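Local atomic coordinates of periplasmic sugar-binding domain protein (Pseudomonas fluorescens Pf-5, PDB entry 3H75), a protein that probably binds a carbohydrate in the periplasm as a sugar-binding solute-binding protein. Residues V20-G34 against G310-L322. Sequence-based numbering, arbitrary orientation.
Sequences VSYSQFMQAAARDLG and GDQVGTRVDFRGL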
loop_
_atom_site.group_PDB
_atom_site.type_symbol
_atom_site.label_atom_id
_atom_site.label_comp_id
_atom_site.label_asym_id
_atom_site.label_seq_id
_atom_site.Cartn_x
_atom_site.Cartn_y
_atom_site.Cartn_z
ATOM N N VAL A 20 9.003 1.903 -5.652
ATOM C CA VAL A 20 10.377 2.361 -5.500
ATOM C C VAL A 20 10.516 2.926 -4.080
ATOM O O VAL A 20 11.525 2.710 -3.411
ATOM C CB VAL A 20 10.729 3.447 -6.537
ATOM C CG1 VAL A 20 12.068 4.094 -6.185
ATOM C CG2 VAL A 20 10.795 2.824 -7.931
ATOM N N SER A 21 9.492 3.639 -3.611
ATOM C CA SER A 21 9.532 4.192 -2.262
ATOM C C SER A 21 9.566 3.073 -1.223
ATOM O O SER A 21 10.227 3.187 -0.189
ATOM C CB SER A 21 8.322 5.098 -2.022
ATOM O OG SER A 21 8.438 6.277 -2.801
ATOM N N TYR A 22 8.853 1.989 -1.513
ATOM C CA TYR A 22 8.799 0.829 -0.629
ATOM C C TYR A 22 10.219 0.259 -0.554
ATOM O O TYR A 22 10.721 -0.045 0.528
ATOM C CB TYR A 22 7.836 -0.202 -1.222
ATOM C CG TYR A 22 7.402 -1.324 -0.302
ATOM C CD1 TYR A 22 6.163 -1.287 0.339
ATOM C CD2 TYR A 22 8.193 -2.462 -0.138
ATOM C CE1 TYR A 22 5.714 -2.360 1.112
ATOM C CE2 TYR A 22 7.755 -3.539 0.636
ATOM C CZ TYR A 22 6.513 -3.485 1.250
ATOM O OH TYR A 22 6.047 -4.570 1.951
ATOM N N SER A 23 10.859 0.129 -1.714
ATOM C CA SER A 23 12.222 -0.389 -1.791
ATOM C C SER A 23 13.232 0.501 -1.077
ATOM O O SER A 23 14.078 0.013 -0.327
ATOM C CB SER A 23 12.651 -0.544 -3.254
ATOM O OG SER A 23 11.931 -1.581 -3.889
ATOM N N GLN A 24 13.144 1.807 -1.308
ATOM C CA GLN A 24 14.078 2.736 -0.689
ATOM C C GLN A 24 13.986 2.714 0.829
ATOM O O GLN A 24 15.007 2.815 1.516
ATOM C CB GLN A 24 13.847 4.159 -1.208
ATOM C CG GLN A 24 14.076 4.301 -2.706
ATOM C CD GLN A 24 15.462 3.850 -3.131
ATOM O OE1 GLN A 24 16.465 4.447 -2.746
ATOM N NE2 GLN A 24 15.523 2.783 -3.927
ATOM N N PHE A 25 12.773 2.577 1.360
ATOM C CA PHE A 25 12.594 2.531 2.806
ATOM C C PHE A 25 13.251 1.255 3.339
ATOM O O PHE A 25 13.916 1.277 4.377
ATOM C CB PHE A 25 11.102 2.551 3.168
ATOM C CG PHE A 25 10.835 2.859 4.618
ATOM C CD1 PHE A 25 11.038 4.144 5.114
ATOM C CD2 PHE A 25 10.398 1.867 5.493
ATOM C CE1 PHE A 25 10.809 4.438 6.467
ATOM C CE2 PHE A 25 10.168 2.150 6.846
ATOM C CZ PHE A 25 10.374 3.441 7.330
HETATM N N MSE A 26 13.073 0.148 2.621
HETATM C CA MSE A 26 13.672 -1.119 3.025
HETATM C C MSE A 26 15.192 -1.039 2.999
HETATM O O MSE A 26 15.859 -1.542 3.902
HETATM C CB MSE A 26 13.243 -2.253 2.093
HETATM C CG MSE A 26 11.805 -2.694 2.227
HETATM SE SE MSE A 26 11.417 -4.161 1.009
HETATM C CE MSE A 26 12.352 -5.573 1.940
ATOM N N GLN A 27 15.738 -0.417 1.959
ATOM C CA GLN A 27 17.186 -0.306 1.843
ATOM C C GLN A 27 17.761 0.495 3.003
ATOM O O GLN A 27 18.842 0.181 3.506
ATOM C CB GLN A 27 17.564 0.316 0.498
ATOM C CG GLN A 27 17.080 -0.519 -0.675
ATOM C CD GLN A 27 17.597 -0.032 -2.007
ATOM O OE1 GLN A 27 17.545 1.159 -2.310
ATOM N NE2 GLN A 27 18.091 -0.958 -2.821
ATOM N N ALA A 28 17.034 1.518 3.439
ATOM C CA ALA A 28 17.488 2.322 4.565
ATOM C C ALA A 28 17.521 1.414 5.791
ATOM O O ALA A 28 18.462 1.452 6.581
ATOM C CB ALA A 28 16.540 3.493 4.795
ATOM N N ALA A 29 16.492 0.586 5.938
ATOM C CA ALA A 29 16.416 -0.335 7.066
ATOM C C ALA A 29 17.521 -1.384 6.990
ATOM O O ALA A 29 18.128 -1.720 8.007
ATOM C CB ALA A 29 15.052 -1.014 7.099
ATOM N N ALA A 30 17.781 -1.895 5.790
ATOM C CA ALA A 30 18.818 -2.905 5.598
ATOM C C ALA A 30 20.191 -2.370 5.991
ATOM O O ALA A 30 20.978 -3.070 6.633
ATOM C CB ALA A 30 18.840 -3.373 4.143
ATOM N N ARG A 31 20.480 -1.133 5.606
ATOM C CA ARG A 31 21.767 -0.530 5.937
ATOM C C ARG A 31 21.930 -0.348 7.442
ATOM O O ARG A 31 22.982 -0.655 8.004
ATOM C CB ARG A 31 21.920 0.829 5.245
ATOM C CG ARG A 31 22.114 0.751 3.738
ATOM C CD ARG A 31 22.534 2.101 3.168
ATOM N NE ARG A 31 21.478 3.107 3.256
ATOM C CZ ARG A 31 20.448 3.187 2.419
ATOM N NH1 ARG A 31 20.333 2.320 1.422
ATOM N NH2 ARG A 31 19.536 4.138 2.574
ATOM N N ASP A 32 20.881 0.145 8.090
ATOM C CA ASP A 32 20.919 0.386 9.526
ATOM C C ASP A 32 20.944 -0.902 10.345
ATOM O O ASP A 32 21.564 -0.953 11.409
ATOM C CB ASP A 32 19.717 1.245 9.937
ATOM C CG ASP A 32 19.857 1.819 11.336
ATOM O OD1 ASP A 32 20.902 2.443 11.622
ATOM O OD2 ASP A 32 18.924 1.660 12.147
ATOM N N LEU A 33 20.288 -1.944 9.838
ATOM C CA LEU A 33 20.212 -3.229 10.531
ATOM C C LEU A 33 21.348 -4.196 10.197
ATOM O O LEU A 33 21.456 -5.266 10.802
ATOM C CB LEU A 33 18.870 -3.901 10.223
ATOM C CG LEU A 33 17.619 -3.165 10.711
ATOM C CD1 LEU A 33 16.379 -3.773 10.074
ATOM C CD2 LEU A 33 17.539 -3.242 12.225
ATOM N N GLY A 34 22.188 -3.826 9.237
ATOM C CA GLY A 34 23.296 -4.685 8.857
ATOM C C GLY A 34 22.833 -5.945 8.153
ATOM O O GLY A 34 23.387 -7.025 8.361
ATOM N N GLY A 310 10.836 12.981 0.642
ATOM C CA GLY A 310 10.803 12.020 -0.445
ATOM C C GLY A 310 11.356 10.677 -0.004
ATOM O O GLY A 310 11.131 10.252 1.135
ATOM N N ASP A 311 12.087 10.005 -0.888
ATOM C CA ASP A 311 12.639 8.696 -0.557
ATOM C C ASP A 311 13.859 8.736 0.363
ATOM O O ASP A 311 14.546 7.729 0.557
ATOM C CB ASP A 311 12.943 7.915 -1.839
ATOM C CG ASP A 311 11.679 7.497 -2.576
ATOM O OD1 ASP A 311 10.572 7.733 -2.043
ATOM O OD2 ASP A 311 11.790 6.927 -3.681
ATOM N N GLN A 312 14.120 9.905 0.939
ATOM C CA GLN A 312 15.222 10.046 1.878
ATOM C C GLN A 312 14.627 9.931 3.280
ATOM O O GLN A 312 15.351 9.930 4.273
ATOM C CB GLN A 312 15.903 11.412 1.711
ATOM C CG GLN A 312 16.527 11.642 0.337
ATOM C CD GLN A 312 17.743 10.768 0.080
ATOM O OE1 GLN A 312 18.182 10.623 -1.060
ATOM N NE2 GLN A 312 18.299 10.195 1.139
ATOM N N VAL A 313 13.303 9.816 3.358
ATOM C CA VAL A 313 12.634 9.735 4.653
ATOM C C VAL A 313 13.115 8.585 5.540
ATOM O O VAL A 313 13.176 8.723 6.761
ATOM C CB VAL A 313 11.086 9.663 4.482
ATOM C CG1 VAL A 313 10.671 8.329 3.876
ATOM C CG2 VAL A 313 10.408 9.885 5.825
ATOM N N GLY A 314 13.476 7.460 4.934
ATOM C CA GLY A 314 13.938 6.328 5.719
ATOM C C GLY A 314 15.205 6.599 6.511
ATOM O O GLY A 314 15.446 5.973 7.546
ATOM N N THR A 315 16.017 7.536 6.031
ATOM C CA THR A 315 17.270 7.879 6.697
ATOM C C THR A 315 17.064 8.490 8.080
ATOM O O THR A 315 17.985 8.513 8.896
ATOM C CB THR A 315 18.099 8.864 5.847
ATOM O OG1 THR A 315 17.391 10.101 5.717
ATOM C CG2 THR A 315 18.357 8.285 4.465
ATOM N N ARG A 316 15.858 8.979 8.349
ATOM C CA ARG A 316 15.558 9.591 9.641
ATOM C C ARG A 316 14.959 8.604 10.636
ATOM O O ARG A 316 14.550 8.988 11.734
ATOM C CB ARG A 316 14.603 10.769 9.455
ATOM C CG ARG A 316 15.201 11.931 8.685
ATOM C CD ARG A 316 14.168 13.016 8.430
ATOM N NE ARG A 316 13.574 13.524 9.665
ATOM C CZ ARG A 316 14.253 14.146 10.626
ATOM N NH1 ARG A 316 15.560 14.342 10.501
ATOM N NH2 ARG A 316 13.623 14.574 11.712
ATOM N N VAL A 317 14.909 7.333 10.252
ATOM C CA VAL A 317 14.353 6.304 11.118
ATOM C C VAL A 317 15.452 5.471 11.763
ATOM O O VAL A 317 16.367 5.002 11.089
ATOM C CB VAL A 317 13.416 5.366 10.328
ATOM C CG1 VAL A 317 12.829 4.311 11.246
ATOM C CG2 VAL A 317 12.308 6.179 9.677
ATOM N N ASP A 318 15.360 5.297 13.077
ATOM C CA ASP A 318 16.344 4.507 13.803
ATOM C C ASP A 318 15.849 3.071 13.881
ATOM O O ASP A 318 15.271 2.652 14.879
ATOM C CB ASP A 318 16.555 5.077 15.207
ATOM C CG ASP A 318 17.469 4.215 16.051
ATOM O OD1 ASP A 318 18.435 3.651 15.490
ATOM O OD2 ASP A 318 17.229 4.110 17.274
ATOM N N PHE A 319 16.079 2.324 12.807
ATOM C CA PHE A 319 15.647 0.936 12.726
ATOM C C PHE A 319 16.284 0.044 13.787
ATOM O O PHE A 319 15.589 -0.718 14.456
ATOM C CB PHE A 319 15.944 0.389 11.330
ATOM C CG PHE A 319 15.133 1.040 10.243
ATOM C CD1 PHE A 319 13.801 0.689 10.044
ATOM C CD2 PHE A 319 15.698 2.010 9.425
ATOM C CE1 PHE A 319 13.042 1.298 9.038
ATOM C CE2 PHE A 319 14.948 2.625 8.418
ATOM C CZ PHE A 319 13.617 2.264 8.227
ATOM N N ARG A 320 17.601 0.133 13.944
ATOM C CA ARG A 320 18.275 -0.690 14.941
ATOM C C ARG A 320 17.628 -0.447 16.300
ATOM O O ARG A 320 17.530 -1.355 17.124
ATOM C CB ARG A 320 19.769 -0.360 14.997
ATOM C CG ARG A 320 20.569 -1.305 15.883
ATOM C CD ARG A 320 22.063 -1.033 15.787
ATOM N NE ARG A 320 22.598 -1.327 14.459
ATOM C CZ ARG A 320 22.671 -2.547 13.933
ATOM N NH1 ARG A 320 22.243 -3.601 14.619
ATOM N NH2 ARG A 320 23.173 -2.716 12.716
ATOM N N GLY A 321 17.170 0.783 16.520
ATOM C CA GLY A 321 16.523 1.121 17.775
ATOM C C GLY A 321 15.170 0.454 17.948
ATOM O O GLY A 321 14.661 0.341 19.062
ATOM N N LEU A 322 14.580 0.009 16.843
ATOM C CA LEU A 322 13.283 -0.653 16.889
ATOM C C LEU A 322 13.438 -2.131 17.219
ATOM O O LEU A 322 12.477 -2.795 17.602
ATOM C CB LEU A 322 12.560 -0.499 15.550
ATOM C CG LEU A 322 12.167 0.930 15.176
ATOM C CD1 LEU A 322 11.530 0.939 13.798
ATOM C CD2 LEU A 322 11.201 1.484 16.211
HETATM O O HOH W 1 9.686 6.826 -5.437
#
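Phe319 lays one ring face on Ala29 of helix 17-33. Ala29 CB stands 3.5 Å from the ring centroid, almost on the ring normal, in a CH-pi contact. Val317 CG1 covers the opposite face. The CE1-CZ edge of Phe319 points at the face of Phe25, off-centre toward its rim, in a T-shaped pair with planes at 73° and Phe319 CZ 3.6 Å from Phe25 CZ. Ala28 and Asp32 complete the hole that takes Phe319 as a knob. With an alanine in place of Phe319, this hole would probably be left unfilled and the Phe25 face would lose its edge-on partner. Phe25 CG lies anti to the backbone N (chi1 -165°), which carries the ring toward the other segment. There its CD1 meets Gly314 CA at 3.7 Å. Gly314 lets the chains come close, since a CB here would clash with Ala28 CB.

Polar bonds lie toward both ends. Arg320 N donates a nearly straight bond (169°) to Asp32 OD2, 2.7 Å away, close to the C-O axis. Ser21 OG donates to Asp311 OD1 at 2.7 Å on the syn side. A water donates to both Ser21 OG and Asp311 OD2, bridging the pair.

In the next shell, Trp268 meets Phe25 edge-to-face, and Leu340 touches Phe25, Val313 and Val317. The contact thus lays the 310-322 segment along helix 17-33, which follows strand 5-10 of the parallel sheet. This is the first helix of the N-terminal alpha/beta domain in a two-domain periplasmic binding protein fold, covered here by the chain's C-terminal part.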